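Local coordinates for protein glycoside hydrolase (Streptococcus pneumoniae serotype 4, PDB 6ORH) that probably acts as an alpha-L-fucosidase of glycoside hydrolase family 29, removing alpha-linked L-fucose from host-derived carbohydrate antigens, at residues A337-A340 with D341-C344; V398-G402 with V403-F407; I27-G30 with P31-Y35. The protein carries 2 engineered substitutions. All blocks are in the same frame, centred on the assembly; numbering follows the deposited sequence.

Interaction 1: A337-A340 with D341-C344; sequences ALSA and DFAC
The ring of Phe342 meets Ser339 at its edge. OG of Ser339 lies near the ring plane, 3.6 Å from CD2 of Phe342. Leu338 comes to the same ring corner at a slant: its CD2 is 4.0 Å from CD2 of Phe342. The side chains of Leu338 and Phe342 run side by side and point the same way. CG of Leu338 is anti to its own backbone N (chi1 -178°), which carries the branched end alongside the ring.

The chain beneath these side chains turns back on itself. Phe342 N donates to Ser339 O at 3.0 Å, approaching from above the carbonyl plane. Ala340 and Asp341, the two middle residues, have the backbone angles of a type I turn and form a short piece of 3-10 helix. A weak bond at 3.2 Å from Asp341 N to Ser339 OG makes a loose ST turn. The serine hydroxyl thus faces both a backbone N-H and the ring edge. A weak backbone bond, from Ala343 N to Ala340 O at 3.4 Å, continues the turn.

On the inner side, CB of Ala337 is 3.6 Å from Phe342 O and 4.0 Å from SG of Cys344. The methyl and the buried thiol make a small apolar contact across the base of the turn.

The turn lies in the loop between strands 332-334 and 356-357, within the F5/8 type C region, just ahead of His346, a residue of a calcium site that has no calcium bound in this chain. Ala337 and Cys344 pack on Trp356. Phe342 packs on Ala357 and Ile4, and the backbone of Leu338 is hydrogen-bonded to that of Ala357.

Interaction 2: V398-G402 with V403-F407; sequences VEVDG and VWQEF. With NDG (2-acetamido-2-deoxy-alpha-D-glucopyranose), chain D.
Val400 and Val403 close a beta hairpin with a two-residue loop, a type I' turn in which Asp401 and Gly402 both take positive phi. The hairpin belongs to the galactose-binding-like domain. Val398 and Gln405 exchange two backbone bonds, the straighter being Gln405 N to Val398 O at 2.8 Å (175°). Val400 and Val403 exchange another two. Glu399 and Trp404 form the non-hydrogen-bonded pair between them.

On their face of the sheet, CB of Glu399 sits over the six-membered ring of Trp404, 3.6 Å from its centroid, in a CH-pi contact. The extended glutamate continues along the indole. Its carboxylate stacks with the ring, the planes 16° apart. A water in the indole plane accepts from Trp404 NE1 and donates to Glu399 OE2. Arg430 adds a cation-pi contact to Trp404.

On the other face, the side chain of Gln405 crosses that of Val400 at about a right angle, with NE2 of Gln405 3.5 Å from CB of Val400. Beside it lies a bound NDG sugar, which touches Gln405 and Val403 and is hydrogen-bonded to Gln215 of the second subunit. A second water donates to Val400 O at 2.7 Å and to Gln405 OE1 at 2.8 Å.

Interaction 3: I27-G30 with P31-Y35; sequences IHFG and PNTFY. With FUC (alpha-L-fucopyranose), chain C.
OG1 of Thr33 is held by two hydrogen bonds. It accepts from Gly30 N at 3.2 Å, with an N-H...O angle of 159°. It also donates to a water at 2.8 Å, and that water donates in turn to His28 O. The hydroxyl thus links two backbone groups of 27-30, one directly and one through water. OG1 lies anti to the carbonyl carbon of Thr33 (chi1 -48°), which turns it back toward the start of the helix.

The return bond runs from Thr33 N to Gly30 O at 2.9 Å, with the donor above the carbonyl plane. Gly30 and Thr33 therefore grip each other twice, at the first turn of the weakly bonded helix 31-35. Gly30 has an extended backbone with positive phi, a conformation open mainly to glycine, and leads directly into Pro31. The same Gly30 O lies at the edge of the Phe34 ring, 3.5 Å from CD2.

Phe29 lies against Thr33: its CD1 is 3.6 Å from OG1 of Thr33, with the methyl CG2 a little farther off, and the two side chains cross at about a right angle. CZ of Phe29 reaches CE2 of Phe34 at 4.1 Å, the two side chains crossing at a slant. Leu54 also packs on Phe29.

His28 faces the other way, into the sugar pocket. Its NE2 is hydrogen-bonded to O4 of the fucose at 2.8 Å, in the plane of the imidazole, and its ND1 is hydrogen-bonded to OD1 of Asn295. The arrangement is that of a TIM-barrel active site: the loop leaving strand 23-27 brings a fucose-binding histidine into the pocket, as expected for a family 29 fucosidase.

In the fold
The three contacts are separate and share no helix or strand. Interaction 3 is buried in the catalytic barrel. Interactions 1 and 2 lie on the opposite side of the chain's centre, in the C-terminal beta domain, their centres about 27 Å apart. Interaction 1 is a surface loop with one sound turn bond and two weak ones, beside a calcium site without calcium in this chain. Interaction 2 is a regular hairpin with straight strand bonds and an aromatic face. Interaction 3 relies on a threonine hydroxyl, a glycine and a bridging water. Interactions 2 and 3 both touch sugars. The hairpin packs against Trp39 of the second subunit. Trp39 of this chain binds the fucose of interaction 3, which suggests that each beta domain borders the partner's pocket.

Interaction 1: A337-A340 with D341-C344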
ATOM      1  N   ALA A 337       8.362  26.947  14.600  1.00 17.40           N
ATOM      2  CA  ALA A 337       8.890  27.408  13.329  1.00 19.25           C
ATOM      3  C   ALA A 337      10.253  28.049  13.547  1.00 19.58           C
ATOM      4  O   ALA A 337      10.482  28.736  14.541  1.00 20.64           O
ATOM      5  CB  ALA A 337       7.933  28.338  12.602  1.00 18.17           C
ATOM      6  N   LEU A 338      11.138  27.842  12.576  1.00 18.61           N
ATOM      7  CA  LEU A 338      12.540  28.181  12.725  1.00 21.64           C
ATOM      8  C   LEU A 338      12.698  29.688  12.924  1.00 20.82           C
ATOM      9  O   LEU A 338      13.530  30.119  13.724  1.00 21.30           O
ATOM     10  CB  LEU A 338      13.269  27.715  11.454  1.00 21.67           C
ATOM     11  CG  LEU A 338      14.778  27.941  11.412  1.00 24.98           C
ATOM     12  CD1 LEU A 338      15.464  27.191  12.547  1.00 27.83           C
ATOM     13  CD2 LEU A 338      15.327  27.472  10.076  1.00 27.67           C
ATOM     14  N   SER A 339      11.914  30.453  12.155  1.00 20.86           N
ATOM     15  CA  SER A 339      12.028  31.908  12.072  1.00 20.60           C
ATOM     16  C   SER A 339      10.816  32.457  11.325  1.00 19.51           C
ATOM     17  O   SER A 339      10.027  31.718  10.758  1.00 20.31           O
ATOM     18  CB  SER A 339      13.312  32.310  11.361  1.00 21.39           C
ATOM     19  OG  SER A 339      13.183  32.147   9.963  1.00 21.67           O
ATOM     20  N   ALA A 340      10.661  33.794  11.311  1.00 19.36           N
ATOM     21  CA  ALA A 340       9.627  34.433  10.515  1.00 20.03           C
ATOM     22  C   ALA A 340       9.728  34.074   9.033  1.00 19.40           C
ATOM     23  O   ALA A 340       8.717  34.001   8.343  1.00 22.04           O
ATOM     24  CB  ALA A 340       9.702  35.946  10.736  1.00 21.07           C
ATOM     25  N   ASP A 341      10.958  33.882   8.540  1.00 21.77           N
ATOM     26  CA  ASP A 341      11.184  33.572   7.136  1.00 20.97           C
ATOM     27  C   ASP A 341      10.714  32.144   6.813  1.00 20.53           C
ATOM     28  O   ASP A 341      10.471  31.852   5.644  1.00 21.08           O
ATOM     29  CB  ASP A 341      12.652  33.767   6.755  1.00 22.28           C
ATOM     30  CG  ASP A 341      13.103  35.222   6.674  1.00 26.53           C
ATOM     31  OD1 ASP A 341      12.239  36.109   6.700  1.00 27.01           O
ATOM     32  OD2 ASP A 341      14.310  35.452   6.564  1.00 31.11           O
ATOM     33  N   PHE A 342      10.534  31.310   7.846  1.00 21.06           N
ATOM     34  CA  PHE A 342      10.077  29.926   7.685  1.00 20.58           C
ATOM     35  C   PHE A 342       8.819  29.693   8.524  1.00 20.76           C
ATOM     36  O   PHE A 342       8.641  28.644   9.136  1.00 18.69           O
ATOM     37  CB  PHE A 342      11.209  28.955   8.064  1.00 21.90           C
ATOM     38  CG  PHE A 342      12.340  29.013   7.068  1.00 22.99           C
ATOM     39  CD1 PHE A 342      12.219  28.393   5.838  1.00 22.71           C
ATOM     40  CD2 PHE A 342      13.482  29.762   7.328  1.00 24.49           C
ATOM     41  CE1 PHE A 342      13.234  28.493   4.895  1.00 26.32           C
ATOM     42  CE2 PHE A 342      14.497  29.860   6.388  1.00 27.39           C
ATOM     43  CZ  PHE A 342      14.374  29.225   5.169  1.00 26.11           C
ATOM     44  N   ALA A 343       7.936  30.704   8.581  1.00 18.86           N
ATOM     45  CA  ALA A 343       6.807  30.644   9.492  1.00 19.05           C
ATOM     46  C   ALA A 343       5.749  29.628   9.050  1.00 17.33           C
ATOM     47  O   ALA A 343       5.580  29.340   7.864  1.00 19.71           O
ATOM     48  CB  ALA A 343       6.190  32.032   9.623  1.00 18.63           C
ATOM     49  N   CYS A 344       4.977  29.156  10.032  1.00 19.37           N
ATOM     50  CA  CYS A 344       3.887  28.229   9.797  1.00 18.91           C
ATOM     51  C   CYS A 344       2.883  28.750   8.773  1.00 20.68           C
ATOM     52  O   CYS A 344       2.338  27.971   7.993  1.00 19.60           O
ATOM     53  CB  CYS A 344       3.131  27.914  11.083  1.00 20.43           C
ATOM     54  SG  CYS A 344       4.126  27.141  12.379  1.00 23.16           S
TER

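Interaction 2: V398-G402 with V403-F407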
ATOM      1  N   VAL A 398      -7.559  14.468  12.851  1.00 18.31           N
ATOM      2  CA  VAL A 398      -8.623  15.457  12.747  1.00 17.74           C
ATOM      3  C   VAL A 398      -9.438  15.415  14.037  1.00 19.46           C
ATOM      4  O   VAL A 398      -9.608  14.348  14.615  1.00 20.41           O
ATOM      5  CB  VAL A 398      -9.489  15.230  11.498  1.00 20.92           C
ATOM      6  CG1 VAL A 398      -8.694  15.525  10.222  1.00 20.55           C
ATOM      7  CG2 VAL A 398     -10.063  13.824  11.441  1.00 22.89           C
ATOM      8  N   GLU A 399      -9.875  16.586  14.506  1.00 21.12           N
ATOM      9  CA  GLU A 399     -10.668  16.613  15.731  1.00 22.10           C
ATOM     10  C   GLU A 399     -12.144  16.406  15.389  1.00 23.57           C
ATOM     11  O   GLU A 399     -12.701  17.145  14.582  1.00 23.28           O
ATOM     12  CB  GLU A 399     -10.449  17.925  16.478  1.00 21.68           C
ATOM     13  CG  GLU A 399     -11.058  17.888  17.886  1.00 23.97           C
ATOM     14  CD  GLU A 399     -10.818  19.162  18.685  1.00 25.76           C
ATOM     15  OE1 GLU A 399     -10.832  20.244  18.076  1.00 26.77           O
ATOM     16  OE2 GLU A 399     -10.574  19.060  19.912  1.00 28.62           O
ATOM     17  N   VAL A 400     -12.750  15.394  16.027  1.00 25.08           N
ATOM     18  CA  VAL A 400     -14.127  15.013  15.773  1.00 29.21           C
ATOM     19  C   VAL A 400     -14.807  14.915  17.128  1.00 29.72           C
ATOM     20  O   VAL A 400     -14.478  14.039  17.941  1.00 29.26           O
ATOM     21  CB  VAL A 400     -14.234  13.698  14.976  1.00 30.21           C
ATOM     22  CG1 VAL A 400     -15.686  13.280  14.779  1.00 32.48           C
ATOM     23  CG2 VAL A 400     -13.517  13.795  13.637  1.00 29.53           C
ATOM     24  N   ASP A 401     -15.722  15.863  17.373  1.00 32.54           N
ATOM     25  CA  ASP A 401     -16.479  15.879  18.613  1.00 35.23           C
ATOM     26  C   ASP A 401     -15.533  15.906  19.811  1.00 30.89           C
ATOM     27  O   ASP A 401     -15.758  15.209  20.801  1.00 33.46           O
ATOM     28  CB  ASP A 401     -17.431  14.682  18.675  1.00 41.15           C
ATOM     29  CG  ASP A 401     -18.744  14.967  17.984  1.00 48.72           C
ATOM     30  OD1 ASP A 401     -19.527  15.754  18.554  1.00 55.47           O
ATOM     31  OD2 ASP A 401     -18.957  14.428  16.874  1.00 53.31           O
ATOM     32  N   GLY A 402     -14.456  16.686  19.711  1.00 28.68           N
ATOM     33  CA  GLY A 402     -13.550  16.854  20.829  1.00 24.74           C
ATOM     34  C   GLY A 402     -12.544  15.712  21.022  1.00 25.21           C
ATOM     35  O   GLY A 402     -11.747  15.748  21.958  1.00 25.41           O
ATOM     36  N   VAL A 403     -12.512  14.738  20.102  1.00 25.08           N
ATOM     37  CA  VAL A 403     -11.489  13.701  20.210  1.00 22.12           C
ATOM     38  C   VAL A 403     -10.617  13.764  18.952  1.00 20.93           C
ATOM     39  O   VAL A 403     -11.153  13.788  17.861  1.00 21.87           O
ATOM     40  CB  VAL A 403     -12.097  12.288  20.351  1.00 24.71           C
ATOM     41  CG1 VAL A 403     -11.016  11.204  20.420  1.00 24.77           C
ATOM     42  CG2 VAL A 403     -13.043  12.181  21.548  1.00 26.72           C
ATOM     43  N   TRP A 404      -9.299  13.747  19.144  1.00 20.99           N
ATOM     44  CA  TRP A 404      -8.382  13.730  18.009  1.00 20.59           C
ATOM     45  C   TRP A 404      -8.317  12.313  17.456  1.00 21.93           C
ATOM     46  O   TRP A 404      -7.879  11.400  18.151  1.00 22.97           O
ATOM     47  CB  TRP A 404      -7.011  14.233  18.453  1.00 19.94           C
ATOM     48  CG  TRP A 404      -6.992  15.729  18.590  1.00 20.71           C
ATOM     49  CD1 TRP A 404      -7.102  16.443  19.752  1.00 22.04           C
ATOM     50  CD2 TRP A 404      -6.898  16.699  17.531  1.00 20.02           C
ATOM     51  NE1 TRP A 404      -7.053  17.789  19.490  1.00 22.61           N
ATOM     52  CE2 TRP A 404      -6.950  17.975  18.132  1.00 21.89           C
ATOM     53  CE3 TRP A 404      -6.792  16.624  16.129  1.00 19.00           C
ATOM     54  CZ2 TRP A 404      -6.873  19.154  17.387  1.00 21.46           C
ATOM     55  CZ3 TRP A 404      -6.734  17.789  15.397  1.00 19.68           C
ATOM     56  CH2 TRP A 404      -6.745  19.041  16.021  1.00 21.24           C
ATOM     57  N   GLN A 405      -8.803  12.149  16.224  1.00 21.51           N
ATOM     58  CA  GLN A 405      -8.956  10.828  15.630  1.00 23.19           C
ATOM     59  C   GLN A 405      -8.019  10.730  14.431  1.00 22.26           C
ATOM     60  O   GLN A 405      -7.648  11.730  13.838  1.00 20.26           O
ATOM     61  CB  GLN A 405     -10.411  10.580  15.228  1.00 24.52           C
ATOM     62  CG  GLN A 405     -11.330  10.316  16.420  1.00 31.80           C
ATOM     63  CD  GLN A 405     -12.779  10.151  16.023  1.00 36.88           C
ATOM     64  OE1 GLN A 405     -13.639   9.856  16.858  1.00 40.16           O
ATOM     65  NE2 GLN A 405     -13.072  10.363  14.747  1.00 36.42           N
ATOM     66  N   GLU A 406      -7.658   9.505  14.050  1.00 24.70           N
ATOM     67  CA  GLU A 406      -6.677   9.403  12.974  1.00 25.34           C
ATOM     68  C   GLU A 406      -7.343   9.679  11.638  1.00 22.76           C
ATOM     69  O   GLU A 406      -8.521   9.341  11.410  1.00 24.80           O
ATOM     70  CB  GLU A 406      -5.947   8.062  12.992  1.00 29.76           C
ATOM     71  CG  GLU A 406      -6.902   6.907  13.015  1.00 32.37           C
ATOM     72  CD  GLU A 406      -6.207   5.568  12.903  1.00 27.28           C
ATOM     73  OE1 GLU A 406      -5.426   5.204  13.844  1.00 29.56           O
ATOM     74  OE2 GLU A 406      -6.475   4.907  11.914  1.00 28.26           O
ATOM     75  N   PHE A 407      -6.575  10.357  10.776  1.00 18.11           N
ATOM     76  CA  PHE A 407      -6.973  10.524   9.388  1.00 16.58           C
ATOM     77  C   PHE A 407      -6.175   9.557   8.521  1.00 15.11           C
ATOM     78  O   PHE A 407      -6.758   8.804   7.749  1.00 16.16           O
ATOM     79  CB  PHE A 407      -6.740  11.974   8.967  1.00 15.38           C
ATOM     80  CG  PHE A 407      -7.155  12.253   7.539  1.00 17.05           C
ATOM     81  CD1 PHE A 407      -8.467  12.570   7.235  1.00 18.03           C
ATOM     82  CD2 PHE A 407      -6.225  12.193   6.511  1.00 17.93           C
ATOM     83  CE1 PHE A 407      -8.835  12.851   5.921  1.00 20.31           C
ATOM     84  CE2 PHE A 407      -6.597  12.444   5.195  1.00 18.30           C
ATOM     85  CZ  PHE A 407      -7.904  12.760   4.904  1.00 18.70           C
TER
HETATM   86  C1  NDG D   1      -8.146   7.965  19.291  1.00 17.54           C
HETATM   87  C2  NDG D   1      -8.910   6.654  19.340  1.00 17.74           C
HETATM   88  C3  NDG D   1      -8.164   5.664  20.238  1.00 16.48           C
HETATM   89  C4  NDG D   1      -6.721   5.511  19.736  1.00 16.79           C
HETATM   90  C5  NDG D   1      -6.006   6.833  19.412  1.00 18.45           C
HETATM   91  C6  NDG D   1      -4.787   6.607  18.530  1.00 19.73           C
HETATM   92  C7  NDG D   1     -11.295   7.061  19.043  1.00 19.33           C
HETATM   93  C8  NDG D   1     -12.567   7.509  19.707  1.00 20.60           C
HETATM   94  O5  NDG D   1      -6.848   7.738  18.641  1.00 18.27           O
HETATM   95  O3  NDG D   1      -8.880   4.416  20.095  1.00 18.02           O
HETATM   96  O4  NDG D   1      -5.954   4.897  20.780  1.00 17.32           O
HETATM   97  O6  NDG D   1      -4.033   7.817  18.587  1.00 22.26           O
HETATM   98  O7  NDG D   1     -11.255   6.800  17.850  1.00 23.15           O
HETATM   99  N2  NDG D   1     -10.225   6.955  19.863  1.00 18.21           N
HETATM  100  O1  NDG D   1      -8.040   8.565  20.590  1.00 18.59           O
HETATM  101  O   HOH W   1      -7.803  20.230  21.101  1.00 34.46           O
HETATM  102  O   HOH W   2     -15.276  11.483  18.447  1.00 36.54           O

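Interaction 3: I27-G30 with P31-Y35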
ATOM      1  N   ILE A  27       3.915   6.354 -26.024  1.00 11.74           N
ATOM      2  CA  ILE A  27       3.255   5.833 -27.221  1.00 12.37           C
ATOM      3  C   ILE A  27       4.052   4.632 -27.728  1.00 11.85           C
ATOM      4  O   ILE A  27       5.195   4.793 -28.172  1.00 13.00           O
ATOM      5  CB  ILE A  27       3.114   6.940 -28.292  1.00 13.86           C
ATOM      6  CG1 ILE A  27       2.188   8.067 -27.809  1.00 14.01           C
ATOM      7  CG2 ILE A  27       2.602   6.320 -29.590  1.00 15.38           C
ATOM      8  CD1 ILE A  27       1.815   9.133 -28.869  1.00 16.69           C
ATOM      9  N   HIS A  28       3.433   3.436 -27.652  1.00 12.93           N
ATOM     10  CA  HIS A  28       3.952   2.220 -28.274  1.00 12.29           C
ATOM     11  C   HIS A  28       3.127   1.955 -29.537  1.00 13.08           C
ATOM     12  O   HIS A  28       1.929   1.707 -29.448  1.00 14.11           O
ATOM     13  CB  HIS A  28       3.857   0.979 -27.349  1.00 12.73           C
ATOM     14  CG  HIS A  28       4.897   0.908 -26.270  1.00 12.21           C
ATOM     15  ND1 HIS A  28       4.910   1.792 -25.196  1.00 12.34           N
ATOM     16  CD2 HIS A  28       5.914   0.035 -26.068  1.00 13.10           C
ATOM     17  CE1 HIS A  28       5.929   1.456 -24.388  1.00 12.56           C
ATOM     18  NE2 HIS A  28       6.541   0.384 -24.895  1.00 12.23           N
ATOM     19  N   PHE A  29       3.797   2.037 -30.690  1.00 13.02           N
ATOM     20  CA  PHE A  29       3.153   1.821 -31.983  1.00 13.36           C
ATOM     21  C   PHE A  29       4.216   1.287 -32.934  1.00 14.28           C
ATOM     22  O   PHE A  29       5.386   1.659 -32.839  1.00 14.43           O
ATOM     23  CB  PHE A  29       2.630   3.164 -32.497  1.00 13.28           C
ATOM     24  CG  PHE A  29       2.000   3.106 -33.870  1.00 14.00           C
ATOM     25  CD1 PHE A  29       0.804   2.428 -34.058  1.00 14.40           C
ATOM     26  CD2 PHE A  29       2.615   3.697 -34.958  1.00 14.23           C
ATOM     27  CE1 PHE A  29       0.213   2.364 -35.316  1.00 16.66           C
ATOM     28  CE2 PHE A  29       2.018   3.658 -36.217  1.00 14.27           C
ATOM     29  CZ  PHE A  29       0.829   2.965 -36.395  1.00 16.00           C
ATOM     30  N   GLY A  30       3.832   0.358 -33.816  1.00 13.92           N
ATOM     31  CA  GLY A  30       4.800  -0.140 -34.776  1.00 13.58           C
ATOM     32  C   GLY A  30       4.295  -1.436 -35.401  1.00 15.46           C
ATOM     33  O   GLY A  30       3.102  -1.700 -35.362  1.00 14.88           O
ATOM     34  N   PRO A  31       5.197  -2.258 -35.958  1.00 16.54           N
ATOM     35  CA  PRO A  31       4.826  -3.569 -36.501  1.00 17.46           C
ATOM     36  C   PRO A  31       3.999  -4.413 -35.535  1.00 17.64           C
ATOM     37  O   PRO A  31       3.070  -5.092 -35.951  1.00 17.13           O
ATOM     38  CB  PRO A  31       6.194  -4.197 -36.762  1.00 17.29           C
ATOM     39  CG  PRO A  31       7.066  -3.013 -37.132  1.00 18.06           C
ATOM     40  CD  PRO A  31       6.628  -1.959 -36.130  1.00 17.42           C
ATOM     41  N   ASN A  32       4.315  -4.368 -34.232  1.00 16.68           N
ATOM     42  CA  ASN A  32       3.555  -5.158 -33.271  1.00 16.65           C
ATOM     43  C   ASN A  32       2.069  -4.838 -33.328  1.00 16.63           C
ATOM     44  O   ASN A  32       1.245  -5.702 -33.020  1.00 17.78           O
ATOM     45  CB  ASN A  32       4.088  -5.010 -31.836  1.00 16.40           C
ATOM     46  CG  ASN A  32       5.451  -5.634 -31.669  1.00 16.46           C
ATOM     47  OD1 ASN A  32       5.955  -6.291 -32.578  1.00 17.68           O
ATOM     48  ND2 ASN A  32       6.055  -5.451 -30.497  1.00 17.44           N
ATOM     49  N   THR A  33       1.712  -3.584 -33.655  1.00 16.52           N
ATOM     50  CA  THR A  33       0.313  -3.184 -33.715  1.00 16.08           C
ATOM     51  C   THR A  33      -0.369  -3.970 -34.836  1.00 18.23           C
ATOM     52  O   THR A  33      -1.554  -4.272 -34.704  1.00 17.47           O
ATOM     53  CB  THR A  33       0.170  -1.677 -33.984  1.00 16.03           C
ATOM     54  OG1 THR A  33       1.051  -0.993 -33.076  1.00 14.78           O
ATOM     55  CG2 THR A  33      -1.243  -1.142 -33.846  1.00 16.56           C
ATOM     56  N   PHE A  34       0.376  -4.209 -35.924  1.00 18.81           N
ATOM     57  CA  PHE A  34      -0.185  -4.888 -37.089  1.00 20.81           C
ATOM     58  C   PHE A  34      -0.127  -6.406 -36.932  1.00 23.18           C
ATOM     59  O   PHE A  34      -0.910  -7.122 -37.564  1.00 25.26           O
ATOM     60  CB  PHE A  34       0.492  -4.389 -38.367  1.00 20.20           C
ATOM     61  CG  PHE A  34       0.151  -2.949 -38.645  1.00 19.28           C
ATOM     62  CD1 PHE A  34      -1.006  -2.614 -39.338  1.00 19.57           C
ATOM     63  CD2 PHE A  34       0.959  -1.926 -38.159  1.00 19.72           C
ATOM     64  CE1 PHE A  34      -1.344  -1.286 -39.557  1.00 20.66           C
ATOM     65  CE2 PHE A  34       0.615  -0.598 -38.370  1.00 21.58           C
ATOM     66  CZ  PHE A  34      -0.536  -0.280 -39.065  1.00 22.30           C
ATOM     67  N   TYR A  35       0.776  -6.900 -36.082  1.00 21.47           N
ATOM     68  CA  TYR A  35       0.878  -8.330 -35.832  1.00 21.52           C
ATOM     69  C   TYR A  35       0.127  -8.751 -34.570  1.00 22.50           C
ATOM     70  O   TYR A  35       0.169  -9.932 -34.229  1.00 23.27           O
ATOM     71  CB  TYR A  35       2.340  -8.773 -35.737  1.00 21.95           C
ATOM     72  CG  TYR A  35       2.998  -8.949 -37.084  1.00 22.47           C
ATOM     73  CD1 TYR A  35       3.393  -7.854 -37.844  1.00 23.96           C
ATOM     74  CD2 TYR A  35       3.162 -10.209 -37.638  1.00 24.23           C
ATOM     75  CE1 TYR A  35       3.964  -8.002 -39.101  1.00 22.59           C
ATOM     76  CE2 TYR A  35       3.747 -10.376 -38.885  1.00 24.66           C
ATOM     77  CZ  TYR A  35       4.158  -9.274 -39.619  1.00 24.90           C
ATOM     78  OH  TYR A  35       4.710  -9.428 -40.864  1.00 23.40           O
TER
HETATM   79  C1  FUC C   4       9.373  -3.731 -21.205  1.00 13.43           C
HETATM   80  C2  FUC C   4       9.244  -4.005 -22.693  1.00 13.78           C
HETATM   81  C3  FUC C   4       7.791  -3.758 -23.083  1.00 13.44           C
HETATM   82  C4  FUC C   4       7.444  -2.279 -22.884  1.00 13.31           C
HETATM   83  C5  FUC C   4       7.709  -1.928 -21.399  1.00 12.79           C
HETATM   84  C6  FUC C   4       7.571  -0.440 -21.128  1.00 12.17           C
HETATM   85  O2  FUC C   4       9.589  -5.387 -22.902  1.00 13.99           O
HETATM   86  O3  FUC C   4       7.607  -4.134 -24.460  1.00 13.86           O
HETATM   87  O4  FUC C   4       8.249  -1.481 -23.797  1.00 13.59           O
HETATM   88  O5  FUC C   4       9.061  -2.349 -20.957  1.00 13.18           O
HETATM   89  O   HOH W   3      -0.082   0.283 -30.797  1.00 15.04           O